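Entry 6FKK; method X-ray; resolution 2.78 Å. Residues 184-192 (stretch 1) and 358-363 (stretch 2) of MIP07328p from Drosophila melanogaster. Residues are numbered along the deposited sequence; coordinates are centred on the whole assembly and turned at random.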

# COMPACT_ATOMS: atom_id res chain seq x y z
N THR A 184 -4.03 -2.27 -21.30
CA THR A 184 -4.93 -3.40 -21.18
C THR A 184 -6.12 -3.25 -22.13
O THR A 184 -6.45 -2.14 -22.57
CB THR A 184 -5.42 -3.55 -19.74
OG1 THR A 184 -5.94 -2.29 -19.29
CG2 THR A 184 -4.28 -3.97 -18.83
N GLU A 185 -6.76 -4.37 -22.43
CA GLU A 185 -7.82 -4.38 -23.43
C GLU A 185 -9.00 -3.52 -22.98
O GLU A 185 -9.55 -3.72 -21.90
CB GLU A 185 -8.27 -5.82 -23.69
CG GLU A 185 -7.19 -6.74 -24.25
CD GLU A 185 -6.71 -6.34 -25.64
OE1 GLU A 185 -6.03 -5.30 -25.77
OE2 GLU A 185 -7.02 -7.07 -26.60
N GLN A 186 -9.37 -2.57 -23.83
CA GLN A 186 -10.43 -1.63 -23.50
C GLN A 186 -11.79 -2.33 -23.48
O GLN A 186 -12.10 -3.13 -24.36
CB GLN A 186 -10.44 -0.48 -24.51
CG GLN A 186 -11.49 0.58 -24.24
CD GLN A 186 -11.54 1.63 -25.33
OE1 GLN A 186 -11.31 1.34 -26.51
NE2 GLN A 186 -11.84 2.86 -24.95
N TYR A 187 -12.58 -2.02 -22.45
CA TYR A 187 -13.94 -2.55 -22.31
C TYR A 187 -13.95 -4.08 -22.23
O TYR A 187 -14.91 -4.73 -22.63
CB TYR A 187 -14.86 -2.07 -23.44
CG TYR A 187 -14.93 -0.57 -23.58
CD1 TYR A 187 -14.77 0.27 -22.48
CD2 TYR A 187 -15.17 0.02 -24.82
CE1 TYR A 187 -14.84 1.65 -22.61
CE2 TYR A 187 -15.24 1.40 -24.96
CZ TYR A 187 -15.07 2.21 -23.85
OH TYR A 187 -15.14 3.58 -23.98
N ASP A 188 -12.87 -4.66 -21.70
CA ASP A 188 -12.77 -6.10 -21.49
C ASP A 188 -12.74 -6.35 -19.99
O ASP A 188 -11.80 -5.93 -19.30
CB ASP A 188 -11.52 -6.67 -22.16
CG ASP A 188 -11.47 -8.19 -22.11
OD1 ASP A 188 -12.39 -8.81 -21.54
OD2 ASP A 188 -10.49 -8.76 -22.63
N LEU A 189 -13.77 -7.04 -19.48
CA LEU A 189 -13.91 -7.26 -18.05
C LEU A 189 -13.11 -8.45 -17.54
O LEU A 189 -13.03 -8.64 -16.33
CB LEU A 189 -15.39 -7.43 -17.70
CG LEU A 189 -16.29 -6.26 -18.09
CD1 LEU A 189 -17.74 -6.57 -17.76
CD2 LEU A 189 -15.85 -4.98 -17.41
N LYS A 190 -12.54 -9.26 -18.43
CA LYS A 190 -11.71 -10.38 -17.98
C LYS A 190 -10.39 -9.88 -17.39
O LYS A 190 -9.88 -10.46 -16.43
CB LYS A 190 -11.46 -11.36 -19.13
CG LYS A 190 -12.63 -12.28 -19.42
CD LYS A 190 -12.29 -13.35 -20.44
CE LYS A 190 -12.08 -12.75 -21.82
NZ LYS A 190 -11.90 -13.80 -22.86
N GLN A 191 -9.84 -8.81 -17.96
CA GLN A 191 -8.60 -8.24 -17.42
C GLN A 191 -8.87 -7.31 -16.25
O GLN A 191 -8.22 -7.41 -15.21
CB GLN A 191 -7.84 -7.50 -18.53
CG GLN A 191 -7.19 -8.41 -19.56
CD GLN A 191 -6.26 -7.67 -20.49
OE1 GLN A 191 -6.43 -6.48 -20.74
NE2 GLN A 191 -5.25 -8.37 -21.01
N LEU A 192 -9.84 -6.41 -16.40
CA LEU A 192 -10.17 -5.44 -15.36
C LEU A 192 -11.68 -5.26 -15.31
O LEU A 192 -12.31 -5.06 -16.36
CB LEU A 192 -9.47 -4.10 -15.60
CG LEU A 192 -7.95 -4.09 -15.45
CD1 LEU A 192 -7.37 -2.77 -15.94
CD2 LEU A 192 -7.58 -4.33 -14.01
N ILE A 358 -3.19 -15.37 -23.62
CA ILE A 358 -2.99 -14.63 -22.38
C ILE A 358 -4.02 -13.52 -22.24
O ILE A 358 -4.29 -13.07 -21.11
CB ILE A 358 -1.55 -14.09 -22.30
CG1 ILE A 358 -1.22 -13.67 -20.87
CG2 ILE A 358 -1.36 -12.92 -23.26
CD1 ILE A 358 0.19 -13.17 -20.69
N LYS A 359 -4.61 -13.06 -23.34
CA LYS A 359 -5.74 -12.14 -23.24
C LYS A 359 -7.01 -12.86 -22.83
O LYS A 359 -7.88 -12.26 -22.19
CB LYS A 359 -5.95 -11.41 -24.57
CG LYS A 359 -4.82 -10.48 -24.96
CD LYS A 359 -5.15 -9.74 -26.25
CE LYS A 359 -4.07 -8.72 -26.59
NZ LYS A 359 -4.45 -7.88 -27.77
N ASN A 360 -7.14 -14.14 -23.18
CA ASN A 360 -8.32 -14.91 -22.82
C ASN A 360 -8.23 -15.48 -21.41
O ASN A 360 -9.26 -15.68 -20.76
CB ASN A 360 -8.55 -16.04 -23.82
CG ASN A 360 -8.94 -15.54 -25.19
OD1 ASN A 360 -9.56 -14.49 -25.33
ND2 ASN A 360 -8.59 -16.30 -26.22
N HIS A 361 -7.02 -15.75 -20.92
CA HIS A 361 -6.82 -16.35 -19.60
C HIS A 361 -5.83 -15.52 -18.79
O HIS A 361 -4.70 -15.95 -18.52
CB HIS A 361 -6.32 -17.79 -19.74
CG HIS A 361 -7.06 -18.60 -20.76
ND1 HIS A 361 -6.73 -18.58 -22.10
CD2 HIS A 361 -8.10 -19.45 -20.64
CE1 HIS A 361 -7.54 -19.38 -22.76
NE2 HIS A 361 -8.39 -19.93 -21.89
N PRO A 362 -6.23 -14.31 -18.37
CA PRO A 362 -5.33 -13.49 -17.56
C PRO A 362 -5.36 -13.83 -16.07
O PRO A 362 -4.53 -13.31 -15.32
CB PRO A 362 -5.84 -12.07 -17.80
CG PRO A 362 -7.32 -12.27 -17.97
CD PRO A 362 -7.50 -13.62 -18.64
N LEU A 363 -6.28 -14.68 -15.63
CA LEU A 363 -6.46 -14.99 -14.22
C LEU A 363 -5.87 -16.36 -13.91
O LEU A 363 -6.20 -17.35 -14.58
CB LEU A 363 -7.93 -14.94 -13.84
CG LEU A 363 -8.26 -15.27 -12.38
CD1 LEU A 363 -7.52 -14.33 -11.45
CD2 LEU A 363 -9.76 -15.18 -12.15

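The two stretches, 168 or more residues apart in sequence wherever they touch, bury 331 Å² between them, both sides summed. Thr184 lies out of reach, and the contact begins at Glu185, whose CA-to-CB bond points toward stretch 2. With chi1 and chi2 both m, its carboxylate meets the ammonium group of Lys359 in a salt bridge, NZ of Lys359 donating a hydrogen bond to OE2 of Glu185 at 2.9 Å. The CA-to-CB bond of Lys359 points sideways to stretch 1, yet its side chain, m at chi1 and t from chi2 to chi4, is extended enough to bring NZ to Glu185; NZ is also hydrogen-bonded elsewhere in the structure.

Glu185 opens a type II beta turn that ends at Asp188, closed by a weak backbone bond from Asp188 N to Glu185 O (3.5 Å). The two central residues, Gln186 and Tyr187, lie out of reach of stretch 2. Asp188 returns toward stretch 2 but approaches it only loosely, its OD2 4.4 Å from Lys359 O. Its other carboxylate oxygen, OD1, accepts a hydrogen bond from Lys190 N (3.1 Å), tying together the backbone that follows the turn.

Leu189 takes no part, whereas Lys190 contributes 73 Å² of covered area. Its side chain runs past the end of the helix, with CE 4.2 Å from Lys359 O, and NZ makes a weak hydrogen bond to Asn360 OD1 at 3.5 Å. Lys190 O lies 3.5 Å from Pro362 CG.

At Gln191 the backbones come nearest in register, CA to CA of Pro362 being 6.2 Å. Gln191 CG lies 4.2 Å from Pro362 CG, a nonpolar contact. The CA-to-CB bond is sideways, but the end of the side chain comes nearer to stretch 2, with NE2 4.4 Å from Lys359 CA, and OE1 accepts a hydrogen bond from Glu185 N (2.7 Å), linking the two ends of the contacting segment. Leu192 lies beyond reach.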